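Local coordinates for glutathione S-transferase-like protein (Methylobacillus flagellatus, PDB 4GLT) that binds glutathione and, as a member of the glutathione S-transferase family, is probably a transferase, at residues A[86-89]-A[90-94]; A[143-146]-A[147-151]; A[150-153]-A[154-158]. All blocks are in the same frame, centred on the assembly; numbering follows the deposited sequence.

Contact 1 of 3, residues A[86-89]-A[90-94]; sequences RVIV and EYLDH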
ATOM      1  N   ARG A  86       4.838   0.975  -4.102  1.00 50.23           N
ATOM      2  CA  ARG A  86       4.033   2.002  -4.754  1.00 53.70           C
ATOM      3  C   ARG A  86       4.710   3.366  -4.867  1.00 47.10           C
ATOM      4  O   ARG A  86       4.587   4.031  -5.876  1.00 40.08           O
ATOM      5  CB  ARG A  86       2.639   2.088  -4.144  1.00 47.89           C
ATOM      6  CG  ARG A  86       1.846   0.828  -4.382  1.00 59.92           C
ATOM      7  CD  ARG A  86       0.357   1.060  -4.379  1.00 52.58           C
ATOM      8  NE  ARG A  86      -0.222   0.773  -3.082  1.00 55.01           N
ATOM      9  CZ  ARG A  86      -1.463   1.070  -2.737  1.00 56.59           C
ATOM     10  NH1 ARG A  86      -2.264   1.672  -3.591  1.00 46.87           N
ATOM     11  NH2 ARG A  86      -1.892   0.777  -1.525  1.00 83.09           N
ATOM     12  N   VAL A  87       5.425   3.771  -3.831  1.00 41.35           N
ATOM     13  CA  VAL A  87       6.225   4.983  -3.872  1.00 43.06           C
ATOM     14  C   VAL A  87       7.380   4.845  -4.885  1.00 64.84           C
ATOM     15  O   VAL A  87       7.570   5.713  -5.748  1.00 47.08           O
ATOM     16  CB  VAL A  87       6.793   5.307  -2.477  1.00 53.44           C
ATOM     17  CG1 VAL A  87       7.492   6.662  -2.489  1.00 49.98           C
ATOM     18  CG2 VAL A  87       5.681   5.260  -1.435  1.00 40.66           C
ATOM     19  N   ILE A  88       8.129   3.745  -4.774  1.00 47.38           N
ATOM     20  CA  ILE A  88       9.318   3.479  -5.590  1.00 47.33           C
ATOM     21  C   ILE A  88       9.050   3.536  -7.095  1.00 46.57           C
ATOM     22  O   ILE A  88       9.823   4.106  -7.865  1.00 46.60           O
ATOM     23  CB  ILE A  88       9.915   2.095  -5.243  1.00 40.82           C
ATOM     24  CG1 ILE A  88      10.441   2.101  -3.802  1.00 52.83           C
ATOM     25  CG2 ILE A  88      11.056   1.751  -6.191  1.00 34.78           C
ATOM     26  CD1 ILE A  88      10.724   0.724  -3.248  1.00 34.28           C
ATOM     27  N   VAL A  89       7.953   2.917  -7.496  1.00 47.08           N
ATOM     28  CA  VAL A  89       7.490   2.912  -8.878  1.00 53.21           C
ATOM     29  C   VAL A  89       7.054   4.284  -9.421  1.00 52.16           C
ATOM     30  O   VAL A  89       7.065   4.509 -10.639  1.00 53.57           O
ATOM     31  CB  VAL A  89       6.319   1.913  -9.028  1.00 54.89           C
ATOM     32  CG1 VAL A  89       5.338   2.380 -10.091  1.00 90.32           C
ATOM     33  CG2 VAL A  89       6.844   0.518  -9.335  1.00 51.65           C
ATOM     34  N   GLU A  90       6.641   5.200  -8.556  1.00 58.06           N
ATOM     35  CA  GLU A  90       6.311   6.533  -9.057  1.00 64.71           C
ATOM     36  C   GLU A  90       7.611   7.295  -9.264  1.00 62.48           C
ATOM     37  O   GLU A  90       7.814   7.958 -10.275  1.00 55.33           O
ATOM     38  CB  GLU A  90       5.369   7.291  -8.120  1.00 53.59           C
ATOM     39  CG  GLU A  90       4.855   8.583  -8.729  1.00 65.29           C
ATOM     40  CD  GLU A  90       3.641   9.146  -8.016  1.00 72.44           C
ATOM     41  OE1 GLU A  90       3.517   8.951  -6.789  1.00 60.36           O
ATOM     42  OE2 GLU A  90       2.815   9.805  -8.687  1.00 62.14           O
ATOM     43  N   TYR A  91       8.508   7.160  -8.299  1.00 55.70           N
ATOM     44  CA  TYR A  91       9.843   7.718  -8.416  1.00 54.94           C
ATOM     45  C   TYR A  91      10.560   7.342  -9.723  1.00 54.02           C
ATOM     46  O   TYR A  91      11.113   8.206 -10.395  1.00 59.67           O
ATOM     47  CB  TYR A  91      10.676   7.274  -7.224  1.00 49.26           C
ATOM     48  CG  TYR A  91      12.109   7.707  -7.305  1.00 53.28           C
ATOM     49  CD1 TYR A  91      12.479   8.997  -6.963  1.00 51.41           C
ATOM     50  CD2 TYR A  91      13.090   6.829  -7.730  1.00 54.31           C
ATOM     51  CE1 TYR A  91      13.795   9.401  -7.031  1.00 59.40           C
ATOM     52  CE2 TYR A  91      14.409   7.224  -7.798  1.00 79.51           C
ATOM     53  CZ  TYR A  91      14.754   8.513  -7.450  1.00 64.03           C
ATOM     54  OH  TYR A  91      16.065   8.918  -7.525  1.00 59.91           O
ATOM     55  N   LEU A  92      10.555   6.059 -10.074  1.00 49.61           N
ATOM     56  CA  LEU A  92      11.300   5.585 -11.243  1.00 52.97           C
ATOM     57  C   LEU A  92      10.667   5.990 -12.580  1.00 60.29           C
ATOM     58  O   LEU A  92      11.374   6.283 -13.540  1.00 57.46           O
ATOM     59  CB  LEU A  92      11.476   4.064 -11.193  1.00 61.71           C
ATOM     60  CG  LEU A  92      12.348   3.484 -10.075  1.00 52.42           C
ATOM     61  CD1 LEU A  92      12.081   1.999  -9.906  1.00 63.35           C
ATOM     62  CD2 LEU A  92      13.820   3.730 -10.347  1.00 49.90           C
ATOM     63  N   ASP A  93       9.339   6.014 -12.649  1.00 47.36           N
ATOM     64  CA  ASP A  93       8.681   6.366 -13.903  1.00 53.69           C
ATOM     65  C   ASP A  93       9.024   7.797 -14.300  1.00 61.42           C
ATOM     66  O   ASP A  93       8.865   8.175 -15.448  1.00 57.29           O
ATOM     67  CB  ASP A  93       7.165   6.185 -13.816  1.00 58.22           C
ATOM     68  CG  ASP A  93       6.453   6.520 -15.125  1.00 69.45           C
ATOM     69  OD1 ASP A  93       7.030   6.295 -16.212  1.00 68.71           O
ATOM     70  OD2 ASP A  93       5.306   7.007 -15.067  1.00 66.16           O
ATOM     71  N   HIS A  94       9.521   8.579 -13.349  1.00 68.67           N
ATOM     72  CA  HIS A  94       9.830   9.986 -13.599  1.00 57.33           C
ATOM     73  C   HIS A  94      11.312  10.182 -13.918  1.00 67.76           C
ATOM     74  O   HIS A  94      11.740  11.283 -14.239  1.00 63.08           O
ATOM     75  CB  HIS A  94       9.452  10.825 -12.376  1.00 62.37           C
ATOM     76  CG  HIS A  94       9.630  12.297 -12.575  1.00 93.82           C
ATOM     77  ND1 HIS A  94      10.804  12.954 -12.267  1.00 79.10           N
ATOM     78  CD2 HIS A  94       8.781  13.243 -13.044  1.00 88.27           C
ATOM     79  CE1 HIS A  94      10.670  14.239 -12.541  1.00 78.40           C
ATOM     80  NE2 HIS A  94       9.453  14.442 -13.015  1.00 73.79           N
TER
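The helix 85-93 that follows the beta-hairpin of the thioredoxin-like N-terminal domain is the setting here, and it illustrates how one turn of helix pairs side chains four residues apart. Ile-88 and Leu-92 lie side by side and point the same way, with Ile-88 CG2 3.9 Å from Leu-92 CD1. The Ile-88 side chain offers this methyl because CG2 stands anti to the backbone N, while CG1 sits beside that nitrogen (chi1 -66°). Both residues reach Val-37 of helix 32-44, and Val-89 packs on Val-40 of the same helix, which joins helix 85-93 to helix 32-44.

The backbone beneath is regular at first: Tyr-91 N donates to Val-87 O at 3.1 Å and Leu-92 N to Ile-88 O at 3.0 Å. Toward the end of the helix the next bond, Asp-93 N to Val-89 O, is weak, stretched to 3.4 Å.

Polar ends are answered from elsewhere. Asp-93 forms a salt bridge with Lys-44, while Arg-86 and Glu-90 form theirs with Asp-84 and Lys-109 of the second subunit, so the side of the helix bearing Arg-86 and Glu-90 belongs to the dimer interface. The phenol of Tyr-91 leads away from the preceding turn, yet its root stays close to it. Ile-88 O lies near the plane of the Tyr-91 ring, at its edge, and comes within 3.3 Å of Tyr-91 CB.

Contact 2 of 3, residues A[143-146]-A[147-151]; sequences AVIE and KQLNK. With GSH (glutathione), chain F.
Four successive i to i+4 backbone bonds wind Ala-143 to Asn-150 into regular alpha-helix, among them Lys-147 N to Ala-143 O at 2.9 Å and Leu-149 N to Ile-145 O, also 2.9 Å. Side chains four residues apart are thereby set on common faces, and each face has its own chemistry.

On the apolar one, Ile-145 and Leu-149 run side by side, with Ile-145 CG2 3.6 Å from Leu-149 CD1. This face turns to helix 106-133, where Ile-145 meets Glu-132 and Leu-149 meets Ala-129. On the polar one, the Glu-146 chain is bent at chi2 (-46°), which carries its carboxylate forward along the helix to the Asn-150 amide. Glu-146 OE2 and Asn-150 ND2 are 3.2 Å apart, and the carboxylate and amide planes are turned 70° from each other.

A third face carries two lysines that converge on one carboxylate oxygen of glutathione. Lys-147, extended beyond CG, makes a weak bond from NZ to GSH O32 at 3.2 Å. Lys-151 bends at chi4 (-62°) and brings its NZ to within 2.8 Å of the same GSH O32; that NZ also donates to Leu-68 O of the second subunit. Both ammonium groups would favour a negative charge on the glycyl carboxylate. The same glutathione is hydrogen-bonded to Lys-70, Ile-71 and Ser-85 of the second subunit, so the arrangement is that of a GST glutathione site completed across the dimer interface.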
ATOM      1  N   ALA A 143     -10.396 -20.588   8.333  1.00 71.92           N
ATOM      2  CA  ALA A 143     -11.361 -19.535   7.994  1.00 71.26           C
ATOM      3  C   ALA A 143     -10.660 -18.342   7.369  1.00 75.23           C
ATOM      4  O   ALA A 143     -11.145 -17.745   6.403  1.00 65.62           O
ATOM      5  CB  ALA A 143     -12.120 -19.099   9.238  1.00 68.22           C
ATOM      6  N   VAL A 144      -9.514 -18.005   7.948  1.00 67.24           N
ATOM      7  CA  VAL A 144      -8.679 -16.916   7.483  1.00 67.37           C
ATOM      8  C   VAL A 144      -8.237 -17.174   6.051  1.00 62.42           C
ATOM      9  O   VAL A 144      -8.310 -16.297   5.194  1.00 74.86           O
ATOM     10  CB  VAL A 144      -7.442 -16.794   8.386  1.00 67.91           C
ATOM     11  CG1 VAL A 144      -6.409 -15.879   7.763  1.00 57.78           C
ATOM     12  CG2 VAL A 144      -7.849 -16.315   9.771  1.00 63.95           C
ATOM     13  N   ILE A 145      -7.792 -18.396   5.797  1.00 74.04           N
ATOM     14  CA  ILE A 145      -7.399 -18.799   4.459  1.00 67.50           C
ATOM     15  C   ILE A 145      -8.577 -18.656   3.495  1.00 65.14           C
ATOM     16  O   ILE A 145      -8.445 -18.104   2.400  1.00 67.13           O
ATOM     17  CB  ILE A 145      -6.899 -20.253   4.468  1.00 68.06           C
ATOM     18  CG1 ILE A 145      -5.678 -20.376   5.381  1.00 75.52           C
ATOM     19  CG2 ILE A 145      -6.575 -20.724   3.058  1.00 63.10           C
ATOM     20  CD1 ILE A 145      -5.186 -21.796   5.568  1.00 75.62           C
ATOM     21  N   GLU A 146      -9.735 -19.154   3.915  1.00 66.92           N
ATOM     22  CA  GLU A 146     -10.936 -19.104   3.094  1.00 75.28           C
ATOM     23  C   GLU A 146     -11.279 -17.664   2.704  1.00 67.93           C
ATOM     24  O   GLU A 146     -11.469 -17.345   1.529  1.00 67.50           O
ATOM     25  CB  GLU A 146     -12.103 -19.731   3.859  1.00 83.36           C
ATOM     26  CG  GLU A 146     -13.115 -20.455   2.986  1.00113.77           C
ATOM     27  CD  GLU A 146     -13.509 -19.655   1.760  1.00121.80           C
ATOM     28  OE1 GLU A 146     -12.603 -19.228   1.009  1.00118.15           O
ATOM     29  OE2 GLU A 146     -14.726 -19.460   1.545  1.00127.05           O
ATOM     30  N   LYS A 147     -11.347 -16.798   3.690  1.00 62.46           N
ATOM     31  CA  LYS A 147     -11.678 -15.410   3.468  1.00 72.27           C
ATOM     32  C   LYS A 147     -10.727 -14.733   2.488  1.00 71.75           C
ATOM     33  O   LYS A 147     -11.144 -14.031   1.587  1.00 62.33           O
ATOM     34  CB  LYS A 147     -11.639 -14.685   4.799  1.00 69.43           C
ATOM     35  CG  LYS A 147     -12.283 -13.342   4.807  1.00 68.82           C
ATOM     36  CD  LYS A 147     -11.968 -12.656   6.100  1.00 87.06           C
ATOM     37  CE  LYS A 147     -12.420 -11.223   6.126  1.00 94.76           C
ATOM     38  NZ  LYS A 147     -11.683 -10.511   7.203  1.00 94.09           N
ATOM     39  N   GLN A 148      -9.438 -14.932   2.693  1.00 67.03           N
ATOM     40  CA  GLN A 148      -8.442 -14.291   1.838  1.00 59.01           C
ATOM     41  C   GLN A 148      -8.502 -14.813   0.407  1.00 64.31           C
ATOM     42  O   GLN A 148      -8.458 -14.039  -0.553  1.00 64.12           O
ATOM     43  CB  GLN A 148      -7.040 -14.507   2.412  1.00 60.88           C
ATOM     44  CG  GLN A 148      -6.854 -13.950   3.810  1.00 65.27           C
ATOM     45  CD  GLN A 148      -7.032 -12.445   3.854  1.00 65.23           C
ATOM     46  OE1 GLN A 148      -7.285 -11.868   4.906  1.00 65.18           O
ATOM     47  NE2 GLN A 148      -6.904 -11.804   2.705  1.00 43.04           N
ATOM     48  N   LEU A 149      -8.596 -16.130   0.260  1.00 79.11           N
ATOM     49  CA  LEU A 149      -8.680 -16.720  -1.070  1.00 59.15           C
ATOM     50  C   LEU A 149     -10.001 -16.292  -1.695  1.00 71.45           C
ATOM     51  O   LEU A 149     -10.183 -16.341  -2.917  1.00 61.31           O
ATOM     52  CB  LEU A 149      -8.529 -18.244  -1.011  1.00 57.56           C
ATOM     53  CG  LEU A 149      -7.150 -18.704  -0.512  1.00 59.36           C
ATOM     54  CD1 LEU A 149      -6.984 -20.219  -0.528  1.00 56.02           C
ATOM     55  CD2 LEU A 149      -6.043 -18.044  -1.316  1.00 55.47           C
ATOM     56  N   ASN A 150     -10.917 -15.840  -0.848  1.00 65.95           N
ATOM     57  CA  ASN A 150     -12.124 -15.195  -1.338  1.00 76.37           C
ATOM     58  C   ASN A 150     -11.834 -13.869  -2.030  1.00 72.80           C
ATOM     59  O   ASN A 150     -12.366 -13.603  -3.101  1.00 60.33           O
ATOM     60  CB  ASN A 150     -13.139 -14.999  -0.212  1.00 72.61           C
ATOM     61  CG  ASN A 150     -14.152 -16.112  -0.159  1.00 78.83           C
ATOM     62  OD1 ASN A 150     -14.354 -16.821  -1.145  1.00 82.14           O
ATOM     63  ND2 ASN A 150     -14.796 -16.279   0.990  1.00107.07           N
ATOM     64  N   LYS A 151     -10.990 -13.037  -1.419  1.00 69.90           N
ATOM     65  CA  LYS A 151     -10.638 -11.752  -2.027  1.00 63.94           C
ATOM     66  C   LYS A 151      -9.978 -11.970  -3.387  1.00 62.47           C
ATOM     67  O   LYS A 151     -10.224 -11.224  -4.344  1.00 53.10           O
ATOM     68  CB  LYS A 151      -9.705 -10.949  -1.110  1.00 52.48           C
ATOM     69  CG  LYS A 151     -10.294 -10.603   0.248  1.00 50.03           C
ATOM     70  CD  LYS A 151      -9.249 -10.061   1.207  1.00 57.10           C
ATOM     71  CE  LYS A 151      -9.793  -9.992   2.632  1.00 48.34           C
ATOM     72  NZ  LYS A 151     -10.964  -9.074   2.749  1.00 53.80           N
TER
HETATM   73  N1  GSH F 301      -4.899  -0.848   2.629  1.00 58.14           N
HETATM   74  CA1 GSH F 301      -6.270  -0.359   2.357  1.00 54.47           C
HETATM   75  C1  GSH F 301      -6.339   1.143   2.473  1.00 43.52           C
HETATM   76  O11 GSH F 301      -7.428   1.669   2.177  1.00 50.86           O
HETATM   77  O12 GSH F 301      -5.332   1.805   2.835  1.00 53.03           O
HETATM   78  CB1 GSH F 301      -7.352  -1.062   3.194  1.00 70.04           C
HETATM   79  CG1 GSH F 301      -7.173  -0.999   4.710  1.00 58.35           C
HETATM   80  CD1 GSH F 301      -8.009  -2.055   5.415  1.00 52.27           C
HETATM   81  OE1 GSH F 301      -7.683  -3.230   5.367  1.00 62.00           O
HETATM   82  N2  GSH F 301      -9.094  -1.661   6.095  1.00 54.44           N
HETATM   83  CA2 GSH F 301      -9.821  -2.580   6.965  1.00 65.77           C
HETATM   84  C2  GSH F 301     -10.780  -3.474   6.224  1.00 58.20           C
HETATM   85  O2  GSH F 301     -11.658  -2.999   5.519  1.00 53.48           O
HETATM   86  CB2 GSH F 301     -10.557  -1.801   8.054  1.00 59.17           C
HETATM   87  SG2 GSH F 301      -9.392  -0.992   9.192  1.00 69.92           S
HETATM   88  N3  GSH F 301     -10.610  -4.797   6.377  1.00 69.85           N
HETATM   89  CA3 GSH F 301     -11.608  -5.745   5.902  1.00 64.92           C
HETATM   90  C3  GSH F 301     -11.055  -7.074   5.413  1.00 75.91           C
HETATM   91  O31 GSH F 301      -9.824  -7.203   5.212  1.00 59.49           O
HETATM   92  O32 GSH F 301     -11.862  -8.017   5.226  1.00 62.93           O

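Contact 3 of 3, residues A[150-153]-A[154-158]; sequences NKVE and RGLRR. With GSH (glutathione), chain F.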
ATOM      1  N   ASN A 150     -10.917 -15.840  -0.848  1.00 65.95           N
ATOM      2  CA  ASN A 150     -12.124 -15.195  -1.338  1.00 76.37           C
ATOM      3  C   ASN A 150     -11.834 -13.869  -2.030  1.00 72.80           C
ATOM      4  O   ASN A 150     -12.366 -13.603  -3.101  1.00 60.33           O
ATOM      5  CB  ASN A 150     -13.139 -14.999  -0.212  1.00 72.61           C
ATOM      6  CG  ASN A 150     -14.152 -16.112  -0.159  1.00 78.83           C
ATOM      7  OD1 ASN A 150     -14.354 -16.821  -1.145  1.00 82.14           O
ATOM      8  ND2 ASN A 150     -14.796 -16.279   0.990  1.00107.07           N
ATOM      9  N   LYS A 151     -10.990 -13.037  -1.419  1.00 69.90           N
ATOM     10  CA  LYS A 151     -10.638 -11.752  -2.027  1.00 63.94           C
ATOM     11  C   LYS A 151      -9.978 -11.970  -3.387  1.00 62.47           C
ATOM     12  O   LYS A 151     -10.224 -11.224  -4.344  1.00 53.10           O
ATOM     13  CB  LYS A 151      -9.705 -10.949  -1.110  1.00 52.48           C
ATOM     14  CG  LYS A 151     -10.294 -10.603   0.248  1.00 50.03           C
ATOM     15  CD  LYS A 151      -9.249 -10.061   1.207  1.00 57.10           C
ATOM     16  CE  LYS A 151      -9.793  -9.992   2.632  1.00 48.34           C
ATOM     17  NZ  LYS A 151     -10.964  -9.074   2.749  1.00 53.80           N
ATOM     18  N   VAL A 152      -9.128 -12.994  -3.452  1.00 50.34           N
ATOM     19  CA  VAL A 152      -8.415 -13.375  -4.668  1.00 49.56           C
ATOM     20  C   VAL A 152      -9.369 -13.677  -5.818  1.00 57.43           C
ATOM     21  O   VAL A 152      -9.290 -13.064  -6.888  1.00 55.64           O
ATOM     22  CB  VAL A 152      -7.533 -14.609  -4.393  1.00 59.84           C
ATOM     23  CG1 VAL A 152      -6.888 -15.140  -5.662  1.00 49.61           C
ATOM     24  CG2 VAL A 152      -6.488 -14.263  -3.358  1.00 47.42           C
ATOM     25  N   GLU A 153     -10.280 -14.612  -5.577  1.00 55.69           N
ATOM     26  CA  GLU A 153     -11.231 -15.051  -6.586  1.00 68.63           C
ATOM     27  C   GLU A 153     -12.049 -13.873  -7.108  1.00 63.34           C
ATOM     28  O   GLU A 153     -12.215 -13.703  -8.316  1.00 66.77           O
ATOM     29  CB  GLU A 153     -12.166 -16.110  -5.997  1.00 77.67           C
ATOM     30  CG  GLU A 153     -12.516 -17.252  -6.943  1.00 99.10           C
ATOM     31  CD  GLU A 153     -11.453 -18.339  -6.963  1.00117.30           C
ATOM     32  OE1 GLU A 153     -10.248 -18.006  -6.876  1.00115.97           O
ATOM     33  OE2 GLU A 153     -11.821 -19.533  -7.066  1.00126.91           O
ATOM     34  N   ARG A 154     -12.560 -13.061  -6.188  1.00 71.50           N
ATOM     35  CA  ARG A 154     -13.363 -11.902  -6.562  1.00 68.78           C
ATOM     36  C   ARG A 154     -12.548 -10.908  -7.380  1.00 61.29           C
ATOM     37  O   ARG A 154     -13.003 -10.420  -8.423  1.00 55.22           O
ATOM     38  CB  ARG A 154     -13.956 -11.232  -5.319  1.00 62.83           C
ATOM     39  CG  ARG A 154     -15.161 -11.963  -4.752  1.00 70.91           C
ATOM     40  CD  ARG A 154     -16.053 -11.032  -3.945  1.00 64.15           C
ATOM     41  NE  ARG A 154     -15.256 -10.230  -3.026  1.00 89.39           N
ATOM     42  CZ  ARG A 154     -14.950 -10.603  -1.791  1.00 65.64           C
ATOM     43  NH1 ARG A 154     -15.387 -11.762  -1.325  1.00 60.19           N
ATOM     44  NH2 ARG A 154     -14.215  -9.812  -1.022  1.00 59.61           N
ATOM     45  N   GLY A 155     -11.334 -10.620  -6.915  1.00 58.16           N
ATOM     46  CA  GLY A 155     -10.438  -9.723  -7.644  1.00 57.89           C
ATOM     47  C   GLY A 155     -10.139 -10.217  -9.050  1.00 55.87           C
ATOM     48  O   GLY A 155     -10.227  -9.458 -10.019  1.00 59.44           O
ATOM     49  N   LEU A 156      -9.794 -11.499  -9.158  1.00 63.84           N
ATOM     50  CA  LEU A 156      -9.531 -12.124 -10.457  1.00 55.68           C
ATOM     51  C   LEU A 156     -10.722 -12.057 -11.392  1.00 60.71           C
ATOM     52  O   LEU A 156     -10.559 -11.807 -12.587  1.00 59.25           O
ATOM     53  CB  LEU A 156      -9.109 -13.580 -10.278  1.00 63.45           C
ATOM     54  CG  LEU A 156      -7.750 -13.780  -9.609  1.00 68.70           C
ATOM     55  CD1 LEU A 156      -7.534 -15.253  -9.288  1.00 60.73           C
ATOM     56  CD2 LEU A 156      -6.634 -13.236 -10.491  1.00 58.53           C
ATOM     57  N   ARG A 157     -11.919 -12.286 -10.859  1.00 62.60           N
ATOM     58  CA  ARG A 157     -13.114 -12.238 -11.690  1.00 72.43           C
ATOM     59  C   ARG A 157     -13.323 -10.831 -12.203  1.00 64.01           C
ATOM     60  O   ARG A 157     -13.670 -10.629 -13.363  1.00 71.85           O
ATOM     61  CB  ARG A 157     -14.350 -12.710 -10.923  1.00 83.70           C
ATOM     62  CG  ARG A 157     -14.399 -14.216 -10.730  1.00118.41           C
ATOM     63  CD  ARG A 157     -15.800 -14.709 -10.406  1.00116.87           C
ATOM     64  NE  ARG A 157     -15.929 -16.140 -10.676  1.00 95.80           N
ATOM     65  CZ  ARG A 157     -17.015 -16.859 -10.415  1.00127.42           C
ATOM     66  NH1 ARG A 157     -18.079 -16.284  -9.872  1.00163.97           N
ATOM     67  NH2 ARG A 157     -17.037 -18.155 -10.696  1.00135.02           N
ATOM     68  N   ARG A 158     -13.101  -9.854 -11.331  1.00 67.74           N
ATOM     69  CA  ARG A 158     -13.275  -8.461 -11.709  1.00 54.88           C
ATOM     70  C   ARG A 158     -12.270  -8.063 -12.780  1.00 59.44           C
ATOM     71  O   ARG A 158     -12.636  -7.492 -13.803  1.00 60.07           O
ATOM     72  CB  ARG A 158     -13.137  -7.552 -10.488  1.00 55.82           C
ATOM     73  CG  ARG A 158     -13.182  -6.067 -10.812  1.00 53.12           C
ATOM     74  CD  ARG A 158     -14.567  -5.670 -11.301  1.00 57.86           C
ATOM     75  NE  ARG A 158     -14.630  -4.281 -11.762  1.00 81.36           N
ATOM     76  CZ  ARG A 158     -15.756  -3.574 -11.840  1.00 80.32           C
ATOM     77  NH1 ARG A 158     -16.909  -4.122 -11.478  1.00 89.89           N
ATOM     78  NH2 ARG A 158     -15.736  -2.321 -12.275  1.00 82.33           N
TER
HETATM   79  N1  GSH F 301      -4.899  -0.848   2.629  1.00 58.14           N
HETATM   80  CA1 GSH F 301      -6.270  -0.359   2.357  1.00 54.47           C
HETATM   81  C1  GSH F 301      -6.339   1.143   2.473  1.00 43.52           C
HETATM   82  O11 GSH F 301      -7.428   1.669   2.177  1.00 50.86           O
HETATM   83  O12 GSH F 301      -5.332   1.805   2.835  1.00 53.03           O
HETATM   84  CB1 GSH F 301      -7.352  -1.062   3.194  1.00 70.04           C
HETATM   85  CG1 GSH F 301      -7.173  -0.999   4.710  1.00 58.35           C
HETATM   86  CD1 GSH F 301      -8.009  -2.055   5.415  1.00 52.27           C
HETATM   87  OE1 GSH F 301      -7.683  -3.230   5.367  1.00 62.00           O
HETATM   88  N2  GSH F 301      -9.094  -1.661   6.095  1.00 54.44           N
HETATM   89  CA2 GSH F 301      -9.821  -2.580   6.965  1.00 65.77           C
HETATM   90  C2  GSH F 301     -10.780  -3.474   6.224  1.00 58.20           C
HETATM   91  O2  GSH F 301     -11.658  -2.999   5.519  1.00 53.48           O
HETATM   92  CB2 GSH F 301     -10.557  -1.801   8.054  1.00 59.17           C
HETATM   93  SG2 GSH F 301      -9.392  -0.992   9.192  1.00 69.92           S
HETATM   94  N3  GSH F 301     -10.610  -4.797   6.377  1.00 69.85           N
HETATM   95  CA3 GSH F 301     -11.608  -5.745   5.902  1.00 64.92           C
HETATM   96  C3  GSH F 301     -11.055  -7.074   5.413  1.00 75.91           C
HETATM   97  O31 GSH F 301      -9.824  -7.203   5.212  1.00 59.49           O
HETATM   98  O32 GSH F 301     -11.862  -8.017   5.226  1.00 62.93           O
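Further along helix 142-162 of the all-helical C-terminal domain, Lys-151 and Arg-154 bring two basic side chains to the subunit interface. The backbone bonds follow the alpha-helical i to i+4 pattern, from Arg-154 N to Asn-150 O at 3.1 Å through Arg-157 N to Glu-153 O at 2.9 Å, with Leu-156 N to Val-152 O at 2.8 Å between them.

The apolar contact pairs Val-152 with Leu-156, which lie side by side; Val-152 CG1 is 3.7 Å from Leu-156 CD1. Val-152 continues onto Ala-125 of helix 106-133, and Leu-156 onto Met-184 and Leu-188 of helix 176-191, so this strip faces the helical bundle.

In the charged group, Lys-151 and Arg-154 cross at a slant, their NZ and NH2 ends 5.0 Å apart. They go to different acceptors: Lys-151 to the glutathione carboxylate and Leu-68 O of the second subunit, Arg-154 NE to Pro-67 O of the second subunit. The bend of Arg-154 at chi3 (-47°) folds its guanidinium back along the preceding turn. One face of that group consequently lies over the backbone, with Asn-150 O 3.9 Å above its plane and Lys-151 CA 4.2 Å above it, both offset toward the rim.

How the contacts relate
All three contacts are single-helix arrangements, and each contains an aliphatic i to i+4 pair; what differs is where the other faces look. Contact 1, in the N-terminal domain, is largely buried, with its charged ends met by the same chain and the second subunit. Contacts 2 and 3 both belong to helix 142-162, share Asn-150 and Lys-151, and have centres about 11 Å apart. Both touch glutathione through Lys-151; contact 2, at the surface, adds Lys-147, while contact 3, partly buried, adds an arginine bonded to the second subunit. Contact 1 lies across the chain's centre from both, its nearest atoms about 13 Å from either.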